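TnpArep for protein (Escherichia coli, PDB 4ER8) binds REP hairpins in single-stranded DNA and catalyses cleavage and recombination of the bacterial interspersed mosaic elements that contain them. Local coordinates at residues Tyr117-Lys122 with Ala159-Ile164; Trp99-Arg104 with Arg110-Tyr115. All blocks are in the same frame, centred on the assembly; numbering follows the deposited sequence.

Contact 1: residues Tyr117-Lys122 with Ala159-Ile164; sequences YINPVK and AGERII. With NI (nickel (II) ion), chain C; nucleotides of chain B.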
loop_
_atom_site.group_PDB
_atom_site.type_symbol
_atom_site.label_atom_id
_atom_site.label_comp_id
_atom_site.label_asym_id
_atom_site.label_seq_id
_atom_site.Cartn_x
_atom_site.Cartn_y
_atom_site.Cartn_z
ATOM N N TYR A 117 7.679 -1.855 5.079
ATOM C CA TYR A 117 7.699 -2.554 6.356
ATOM C C TYR A 117 8.173 -1.679 7.521
ATOM O O TYR A 117 7.768 -1.909 8.656
ATOM C CB TYR A 117 8.475 -3.898 6.289
ATOM C CG TYR A 117 7.888 -4.870 5.266
ATOM C CD1 TYR A 117 8.713 -5.646 4.430
ATOM C CD2 TYR A 117 6.502 -4.985 5.102
ATOM C CE1 TYR A 117 8.151 -6.512 3.468
ATOM C CE2 TYR A 117 5.950 -5.846 4.165
ATOM C CZ TYR A 117 6.769 -6.592 3.345
ATOM O OH TYR A 117 6.181 -7.435 2.413
ATOM N N ILE A 118 9.014 -0.686 7.248
ATOM C CA ILE A 118 9.436 0.268 8.271
ATOM C C ILE A 118 8.362 1.280 8.628
ATOM O O ILE A 118 8.417 1.938 9.661
ATOM C CB ILE A 118 10.669 1.033 7.821
ATOM C CG1 ILE A 118 11.907 0.187 8.073
ATOM C CG2 ILE A 118 10.833 2.328 8.571
ATOM C CD1 ILE A 118 13.072 0.572 7.140
ATOM N N ASN A 119 7.388 1.425 7.758
ATOM C CA ASN A 119 6.492 2.543 7.889
ATOM C C ASN A 119 5.800 2.627 9.273
ATOM O O ASN A 119 5.765 3.696 9.902
ATOM C CB ASN A 119 5.475 2.511 6.773
ATOM C CG ASN A 119 5.120 3.851 6.323
ATOM O OD1 ASN A 119 3.950 4.153 6.090
ATOM N ND2 ASN A 119 6.128 4.706 6.194
ATOM N N PRO A 120 5.270 1.490 9.760
ATOM C CA PRO A 120 4.545 1.577 11.047
ATOM C C PRO A 120 5.408 2.236 12.104
ATOM O O PRO A 120 4.887 2.851 13.062
ATOM C CB PRO A 120 4.275 0.131 11.389
ATOM C CG PRO A 120 4.094 -0.525 10.002
ATOM C CD PRO A 120 5.096 0.184 9.091
ATOM N N VAL A 121 6.724 2.150 11.909
ATOM C CA VAL A 121 7.674 2.656 12.899
ATOM C C VAL A 121 7.883 4.118 12.626
ATOM O O VAL A 121 7.774 4.920 13.526
ATOM C CB VAL A 121 9.013 1.863 12.893
ATOM C CG1 VAL A 121 10.149 2.605 13.608
ATOM C CG2 VAL A 121 8.811 0.525 13.501
ATOM N N LYS A 122 8.166 4.478 11.386
ATOM C CA LYS A 122 8.211 5.908 11.016
ATOM C C LYS A 122 6.978 6.675 11.515
ATOM O O LYS A 122 7.083 7.814 11.892
ATOM C CB LYS A 122 8.353 6.070 9.488
ATOM C CG LYS A 122 8.277 7.500 8.962
ATOM C CD LYS A 122 8.094 7.548 7.430
ATOM C CE LYS A 122 8.278 8.966 6.878
ATOM N NZ LYS A 122 9.661 9.553 7.023
ATOM N N ALA A 159 6.992 10.168 -1.147
ATOM C CA ALA A 159 6.407 8.830 -1.219
ATOM C C ALA A 159 4.871 8.872 -1.104
ATOM O O ALA A 159 4.232 7.874 -0.757
ATOM C CB ALA A 159 6.972 8.006 -0.096
ATOM N N GLY A 160 4.286 10.033 -1.346
ATOM C CA GLY A 160 2.857 10.187 -1.270
ATOM C C GLY A 160 2.265 10.394 0.107
ATOM O O GLY A 160 1.049 10.577 0.221
ATOM N N GLU A 161 3.086 10.359 1.166
ATOM C CA GLU A 161 2.547 10.633 2.525
ATOM C C GLU A 161 1.782 11.972 2.632
ATOM O O GLU A 161 2.110 12.971 1.953
ATOM C CB GLU A 161 3.617 10.568 3.616
ATOM C CG GLU A 161 4.496 9.296 3.643
ATOM C CD GLU A 161 3.882 8.119 4.367
ATOM O OE1 GLU A 161 2.661 8.113 4.658
ATOM O OE2 GLU A 161 4.627 7.161 4.657
ATOM N N ARG A 162 0.756 11.974 3.492
ATOM C CA ARG A 162 0.046 13.199 3.840
ATOM C C ARG A 162 1.010 14.227 4.440
ATOM O O ARG A 162 1.983 13.857 5.116
ATOM C CB ARG A 162 -1.145 12.907 4.744
ATOM C CG ARG A 162 -0.845 12.797 6.184
ATOM C CD ARG A 162 -1.873 11.884 6.898
ATOM N NE ARG A 162 -3.230 12.273 6.597
ATOM C CZ ARG A 162 -4.263 11.446 6.543
ATOM N NH1 ARG A 162 -4.116 10.154 6.775
ATOM N NH2 ARG A 162 -5.459 11.930 6.238
ATOM N N ILE A 163 0.760 15.497 4.123
ATOM C CA ILE A 163 1.503 16.631 4.671
ATOM C C ILE A 163 1.477 16.578 6.202
ATOM O O ILE A 163 0.402 16.414 6.795
ATOM C CB ILE A 163 0.930 18.000 4.152
ATOM C CG1 ILE A 163 -0.605 17.974 4.048
ATOM C CG2 ILE A 163 1.426 18.307 2.731
ATOM C CD1 ILE A 163 -1.457 17.614 5.390
ATOM N N ILE A 164 2.651 16.670 6.838
ATOM C CA ILE A 164 2.717 16.706 8.315
ATOM C C ILE A 164 2.543 18.143 8.788
ATOM O O ILE A 164 3.444 18.981 8.657
ATOM C CB ILE A 164 4.008 16.011 8.971
ATOM C CG1 ILE A 164 5.339 16.478 8.334
ATOM C CG2 ILE A 164 3.895 14.472 8.939
ATOM C CD1 ILE A 164 6.567 16.399 9.278
HETATM NI NI NI C . 3.073 6.051 5.533
ATOM P P DG B 4 -2.381 18.652 -5.915
ATOM O OP1 DG B 4 -3.290 18.933 -7.046
ATOM O OP2 DG B 4 -1.406 19.634 -5.395
ATOM O "O5'" DG B 4 -3.360 18.256 -4.724
ATOM C "C5'" DG B 4 -4.312 17.234 -4.848
ATOM C "C4'" DG B 4 -4.707 16.800 -3.450
ATOM O "O4'" DG B 4 -3.493 16.316 -2.816
ATOM C "C3'" DG B 4 -5.243 17.891 -2.515
ATOM O "O3'" DG B 4 -6.113 17.279 -1.605
ATOM C "C2'" DG B 4 -3.994 18.350 -1.762
ATOM C "C1'" DG B 4 -3.314 17.003 -1.559
ATOM N N9 DG B 4 -1.866 17.031 -1.273
ATOM C C8 DG B 4 -0.979 18.054 -1.493
ATOM N N7 DG B 4 0.254 17.790 -1.168
ATOM C C5 DG B 4 0.187 16.485 -0.699
ATOM C C6 DG B 4 1.223 15.619 -0.206
ATOM O O6 DG B 4 2.442 15.894 -0.088
ATOM N N1 DG B 4 0.763 14.340 0.162
ATOM C C2 DG B 4 -0.531 13.954 0.034
ATOM N N2 DG B 4 -0.804 12.718 0.460
ATOM N N3 DG B 4 -1.514 14.745 -0.422
ATOM C C4 DG B 4 -1.094 15.999 -0.773
ATOM P P DA B 3 2.068 16.962 -9.002
ATOM O OP1 DA B 3 0.736 16.897 -9.604
ATOM O OP2 DA B 3 2.811 18.181 -9.338
ATOM O "O5'" DA B 3 2.207 16.736 -7.428
ATOM C "C5'" DA B 3 1.662 15.610 -6.776
ATOM C "C4'" DA B 3 0.143 15.791 -6.642
ATOM O "O4'" DA B 3 -0.442 14.617 -6.037
ATOM C "C3'" DA B 3 -0.355 16.959 -5.828
ATOM O "O3'" DA B 3 -1.587 17.282 -6.337
ATOM C "C2'" DA B 3 -0.506 16.333 -4.448
ATOM C "C1'" DA B 3 -1.053 14.949 -4.821
ATOM N N9 DA B 3 -0.746 13.789 -3.979
ATOM C C8 DA B 3 0.395 13.515 -3.276
ATOM N N7 DA B 3 0.355 12.366 -2.647
ATOM C C5 DA B 3 -0.901 11.855 -2.946
ATOM C C6 DA B 3 -1.568 10.661 -2.576
ATOM N N6 DA B 3 -1.058 9.678 -1.778
ATOM N N1 DA B 3 -2.796 10.487 -3.101
ATOM C C2 DA B 3 -3.301 11.426 -3.886
ATOM N N3 DA B 3 -2.779 12.581 -4.272
ATOM C C4 DA B 3 -1.568 12.720 -3.774
#
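N119 and E161 reach toward each other from opposite directions and meet at a nickel ion. The E161 side chain starts from CB toward the helix; its CG stands anti to the carbonyl carbon (chi1 -51°) and comes 4.0 Å from nickel, and a bend at chi2 turns the carboxylate so that both oxygens reach the metal. E161 CD lies 2.5 Å from nickel, with OE1 bound at 2.3 Å and OE2 at 2.1 Å, a bidentate grip. E161 OE2 also accepts from N119 ND2 at 3.3 Å, nearly along the C-O axis, and has Y115 OH as a second partner. N119 OD1 binds nickel at 2.2 Å; the amide and carboxylate planes are 21° apart, nearly coplanar. H59, H61 and H123 supply the remaining ligands. Behind E161 the backbone reads DNA: E161 O accepts a hydrogen bond from N1 of DG4 of chain B at 2.6 Å, and G160 O accepts from N2 of that base and N6 of DA3 of chain B. One short loop thus delivers a metal ligand and base-specific acceptors together, which ties DNA recognition to the metal centre of this HUH nuclease.

Contact 2: residues Trp99-Arg104 with Arg110-Tyr115; sequences WEHAIR and RHHVDY. With nucleotides of chain B.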
loop_
_atom_site.group_PDB
_atom_site.type_symbol
_atom_site.label_atom_id
_atom_site.label_comp_id
_atom_site.label_asym_id
_atom_site.label_seq_id
_atom_site.Cartn_x
_atom_site.Cartn_y
_atom_site.Cartn_z
ATOM N N TRP A 99 -0.968 8.108 -4.973
ATOM C CA TRP A 99 0.381 8.316 -5.426
ATOM C C TRP A 99 0.899 7.060 -6.097
ATOM O O TRP A 99 0.719 5.973 -5.573
ATOM C CB TRP A 99 1.265 8.707 -4.237
ATOM C CG TRP A 99 2.749 8.721 -4.545
ATOM C CD1 TRP A 99 3.652 7.702 -4.347
ATOM C CD2 TRP A 99 3.488 9.808 -5.086
ATOM N NE1 TRP A 99 4.905 8.091 -4.742
ATOM C CE2 TRP A 99 4.832 9.375 -5.218
ATOM C CE3 TRP A 99 3.148 11.113 -5.479
ATOM C CZ2 TRP A 99 5.843 10.209 -5.725
ATOM C CZ3 TRP A 99 4.152 11.937 -6.011
ATOM C CH2 TRP A 99 5.480 11.482 -6.121
ATOM N N GLU A 100 1.554 7.224 -7.253
ATOM C CA GLU A 100 2.083 6.107 -8.053
ATOM C C GLU A 100 3.518 6.355 -8.423
ATOM O O GLU A 100 3.881 7.453 -8.912
ATOM C CB GLU A 100 1.321 5.942 -9.357
ATOM C CG GLU A 100 2.063 5.043 -10.448
ATOM C CD GLU A 100 2.940 5.858 -11.410
ATOM O OE1 GLU A 100 4.180 5.650 -11.496
ATOM O OE2 GLU A 100 2.370 6.744 -12.070
ATOM N N HIS A 101 4.347 5.334 -8.244
ATOM C CA HIS A 101 5.710 5.432 -8.695
ATOM C C HIS A 101 6.208 4.115 -9.257
ATOM O O HIS A 101 6.137 3.047 -8.597
ATOM C CB HIS A 101 6.634 5.947 -7.587
ATOM C CG HIS A 101 8.091 5.705 -7.864
ATOM N ND1 HIS A 101 8.850 6.555 -8.648
ATOM C CD2 HIS A 101 8.916 4.696 -7.484
ATOM C CE1 HIS A 101 10.080 6.077 -8.735
ATOM N NE2 HIS A 101 10.151 4.959 -8.026
ATOM N N ALA A 102 6.711 4.207 -10.481
ATOM C CA ALA A 102 7.174 3.052 -11.228
ATOM C C ALA A 102 8.561 2.616 -10.757
ATOM O O ALA A 102 9.521 3.433 -10.793
ATOM C CB ALA A 102 7.229 3.410 -12.657
ATOM N N ILE A 103 8.680 1.333 -10.375
ATOM C CA ILE A 103 9.973 0.764 -10.007
ATOM C C ILE A 103 10.704 0.086 -11.165
ATOM O O ILE A 103 10.309 -0.974 -11.631
ATOM C CB ILE A 103 9.836 -0.223 -8.891
ATOM C CG1 ILE A 103 9.441 0.518 -7.632
ATOM C CG2 ILE A 103 11.160 -0.952 -8.672
ATOM C CD1 ILE A 103 8.775 -0.319 -6.674
ATOM N N ARG A 104 11.819 0.693 -11.570
ATOM C CA ARG A 104 12.560 0.283 -12.761
ATOM C C ARG A 104 13.758 -0.659 -12.499
ATOM O O ARG A 104 14.283 -1.224 -13.461
ATOM C CB ARG A 104 13.045 1.532 -13.516
ATOM C CG ARG A 104 11.941 2.422 -14.144
ATOM C CD ARG A 104 11.020 3.216 -13.089
ATOM N NE ARG A 104 11.538 4.490 -12.512
ATOM C CZ ARG A 104 12.376 4.596 -11.460
ATOM N NH1 ARG A 104 12.846 3.508 -10.806
ATOM N NH2 ARG A 104 12.752 5.810 -11.058
ATOM N N ARG A 110 13.755 -2.837 -3.444
ATOM C CA ARG A 110 14.080 -3.048 -2.037
ATOM C C ARG A 110 13.928 -1.794 -1.166
ATOM O O ARG A 110 13.416 -1.921 -0.051
ATOM C CB ARG A 110 15.470 -3.617 -1.878
ATOM C CG ARG A 110 15.556 -5.057 -2.290
ATOM C CD ARG A 110 16.957 -5.321 -2.787
ATOM N NE ARG A 110 17.177 -6.688 -3.271
ATOM C CZ ARG A 110 18.382 -7.252 -3.333
ATOM N NH1 ARG A 110 19.448 -6.562 -2.941
ATOM N NH2 ARG A 110 18.516 -8.491 -3.768
ATOM N N HIS A 111 14.343 -0.610 -1.627
ATOM C CA HIS A 111 14.166 0.580 -0.780
ATOM C C HIS A 111 12.688 0.744 -0.512
ATOM O O HIS A 111 12.268 1.109 0.591
ATOM C CB HIS A 111 14.753 1.887 -1.365
ATOM C CG HIS A 111 16.257 1.942 -1.350
ATOM N ND1 HIS A 111 16.989 2.764 -2.192
ATOM C CD2 HIS A 111 17.174 1.262 -0.607
ATOM C CE1 HIS A 111 18.282 2.605 -1.954
ATOM N NE2 HIS A 111 18.421 1.683 -1.013
ATOM N N HIS A 112 11.884 0.466 -1.529
ATOM C CA HIS A 112 10.469 0.650 -1.351
ATOM C C HIS A 112 9.854 -0.493 -0.559
ATOM O O HIS A 112 8.914 -0.238 0.177
ATOM C CB HIS A 112 9.742 0.890 -2.665
ATOM C CG HIS A 112 9.921 2.268 -3.199
ATOM N ND1 HIS A 112 11.013 2.639 -3.958
ATOM C CD2 HIS A 112 9.117 3.354 -3.142
ATOM C CE1 HIS A 112 10.895 3.913 -4.298
ATOM N NE2 HIS A 112 9.756 4.365 -3.819
ATOM N N VAL A 113 10.365 -1.723 -0.649
ATOM C CA VAL A 113 9.760 -2.774 0.197
ATOM C C VAL A 113 10.086 -2.456 1.677
ATOM O O VAL A 113 9.218 -2.548 2.539
ATOM C CB VAL A 113 10.214 -4.228 -0.125
ATOM C CG1 VAL A 113 9.691 -5.162 0.933
ATOM C CG2 VAL A 113 9.782 -4.741 -1.531
ATOM N N ASP A 114 11.335 -2.087 1.952
ATOM C CA ASP A 114 11.801 -1.757 3.270
ATOM C C ASP A 114 10.917 -0.618 3.787
ATOM O O ASP A 114 10.368 -0.670 4.922
ATOM C CB ASP A 114 13.240 -1.226 3.209
ATOM C CG ASP A 114 14.301 -2.303 2.900
ATOM O OD1 ASP A 114 14.059 -3.541 2.864
ATOM O OD2 ASP A 114 15.445 -1.858 2.711
ATOM N N TYR A 115 10.784 0.412 2.949
ATOM C CA TYR A 115 10.023 1.575 3.309
ATOM C C TYR A 115 8.643 1.131 3.755
ATOM O O TYR A 115 8.064 1.687 4.704
ATOM C CB TYR A 115 9.848 2.491 2.121
ATOM C CG TYR A 115 9.197 3.782 2.546
ATOM C CD1 TYR A 115 9.963 4.918 2.840
ATOM C CD2 TYR A 115 7.814 3.877 2.677
ATOM C CE1 TYR A 115 9.360 6.118 3.206
ATOM C CE2 TYR A 115 7.195 5.094 3.045
ATOM C CZ TYR A 115 7.980 6.198 3.310
ATOM O OH TYR A 115 7.375 7.368 3.728
ATOM P P DT B 2 8.637 15.695 -10.874
ATOM O OP1 DT B 2 8.741 17.182 -10.806
ATOM O OP2 DT B 2 9.317 14.891 -9.838
ATOM O "O5'" DT B 2 7.082 15.374 -10.839
ATOM C "C5'" DT B 2 6.108 16.243 -11.359
ATOM C "C4'" DT B 2 4.780 15.576 -11.008
ATOM O "O4'" DT B 2 4.983 14.142 -11.167
ATOM C "C3'" DT B 2 4.306 15.783 -9.569
ATOM O "O3'" DT B 2 2.929 15.767 -9.585
ATOM C "C2'" DT B 2 4.733 14.485 -8.918
ATOM C "C1'" DT B 2 4.536 13.463 -10.027
ATOM N N1 DT B 2 5.261 12.171 -9.786
ATOM C C2 DT B 2 4.547 10.987 -9.672
ATOM O O2 DT B 2 3.348 10.892 -9.790
ATOM N N3 DT B 2 5.279 9.852 -9.427
ATOM C C4 DT B 2 6.640 9.753 -9.241
ATOM O O4 DT B 2 7.198 8.664 -8.989
ATOM C C5 DT B 2 7.354 11.011 -9.352
ATOM C C7 DT B 2 8.875 11.017 -9.194
ATOM C C6 DT B 2 6.635 12.140 -9.617
ATOM O "O5'" DG B 1 11.795 12.508 -13.575
ATOM C "C5'" DG B 1 11.194 13.714 -14.132
ATOM C "C4'" DG B 1 9.678 13.707 -14.156
ATOM O "O4'" DG B 1 9.159 12.401 -14.647
ATOM C "C3'" DG B 1 9.042 13.880 -12.780
ATOM O "O3'" DG B 1 9.092 15.216 -12.355
ATOM C "C2'" DG B 1 7.631 13.383 -13.121
ATOM C "C1'" DG B 1 7.904 12.183 -14.041
ATOM N N9 DG B 1 8.111 10.923 -13.386
ATOM C C8 DG B 1 9.346 10.392 -13.068
ATOM N N7 DG B 1 9.240 9.209 -12.459
ATOM C C5 DG B 1 7.874 8.928 -12.414
ATOM C C6 DG B 1 7.199 7.789 -11.917
ATOM O O6 DG B 1 7.731 6.787 -11.394
ATOM N N1 DG B 1 5.792 7.870 -12.049
ATOM C C2 DG B 1 5.182 8.965 -12.615
ATOM N N2 DG B 1 3.853 8.915 -12.654
ATOM N N3 DG B 1 5.818 10.055 -13.099
ATOM C C4 DG B 1 7.159 9.980 -12.966
ATOM P P DA B 3 2.068 16.962 -9.002
ATOM O OP1 DA B 3 0.736 16.897 -9.604
ATOM O OP2 DA B 3 2.811 18.181 -9.338
ATOM O "O5'" DA B 3 2.207 16.736 -7.428
ATOM C "C5'" DA B 3 1.662 15.610 -6.776
ATOM C "C4'" DA B 3 0.143 15.791 -6.642
ATOM O "O4'" DA B 3 -0.442 14.617 -6.037
ATOM C "C3'" DA B 3 -0.355 16.959 -5.828
ATOM O "O3'" DA B 3 -1.587 17.282 -6.337
ATOM C "C2'" DA B 3 -0.506 16.333 -4.448
ATOM C "C1'" DA B 3 -1.053 14.949 -4.821
ATOM N N9 DA B 3 -0.746 13.789 -3.979
ATOM C C8 DA B 3 0.395 13.515 -3.276
ATOM N N7 DA B 3 0.355 12.366 -2.647
ATOM C C5 DA B 3 -0.901 11.855 -2.946
ATOM C C6 DA B 3 -1.568 10.661 -2.576
ATOM N N6 DA B 3 -1.058 9.678 -1.778
ATOM N N1 DA B 3 -2.796 10.487 -3.101
ATOM C C2 DA B 3 -3.301 11.426 -3.886
ATOM N N3 DA B 3 -2.779 12.581 -4.272
ATOM C C4 DA B 3 -1.568 12.720 -3.774
#
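The imidazoles of H101 and H112 lie near parallel, planes 19° apart, but slid so far that they barely overlap, with centroids 5.1 Å apart. CD2 of H101 comes 3.8 Å from NE2 of H112, while I103 CD1 rests near H112 CB at 4.3 Å. The closely packed part is the H112 side: this residue is buried, wedged also against F15, I63 and F157, and its ND1 is tied to the D108 carbonyl. The H101 side is looser, its ring offset from that of H112 and partly exposed. With CG anti to the backbone N (chi1 164°), H101 turns to the DNA and donates from ND1 to O4 of DT2 of chain B at 2.7 Å, while NE2 bonds D108 OD2. An alanine here is likely to leave O4 of that thymine without its donor, D108 without its histidine partner and the H112 ring with less cover. On the other side of the strand, E100 grips DG1 of chain B, OE1 on N1 at 2.8 Å and OE2 on N2 at 2.7 Å. W99, on the same side as H101, lays one ring face against DT2 of chain B, off-centre near N3. E100 O accepts from that N3, and A102 N donates to O6 of DG1. This edge strand of an antiparallel sheet, packed on the following helix, meets bases directly, consistent with recognition of a guide sequence beside the hairpin.

Overall arrangement
Contact 2 comes first along the chain and closes before contact 1 opens; their centres lie 13 Å apart, and both use helix 106-122. Residues 110-115 of that helix pack against strand 99-102, an outermost strand of the four-stranded antiparallel sheet, whereas its last turns carry a nickel ligand toward the C-terminal loop 159-164. The two contacts also touch directly: they are joined through a probable hydrogen bond from Y115 to E161, and W99 packs on G160. The strand and the loop together line up against consecutive nucleotides DG1 to DG4 of chain B. Helix 106-122 packs on the reading strand at one turn and supplies a nickel ligand near its end, which places the two sites side by side.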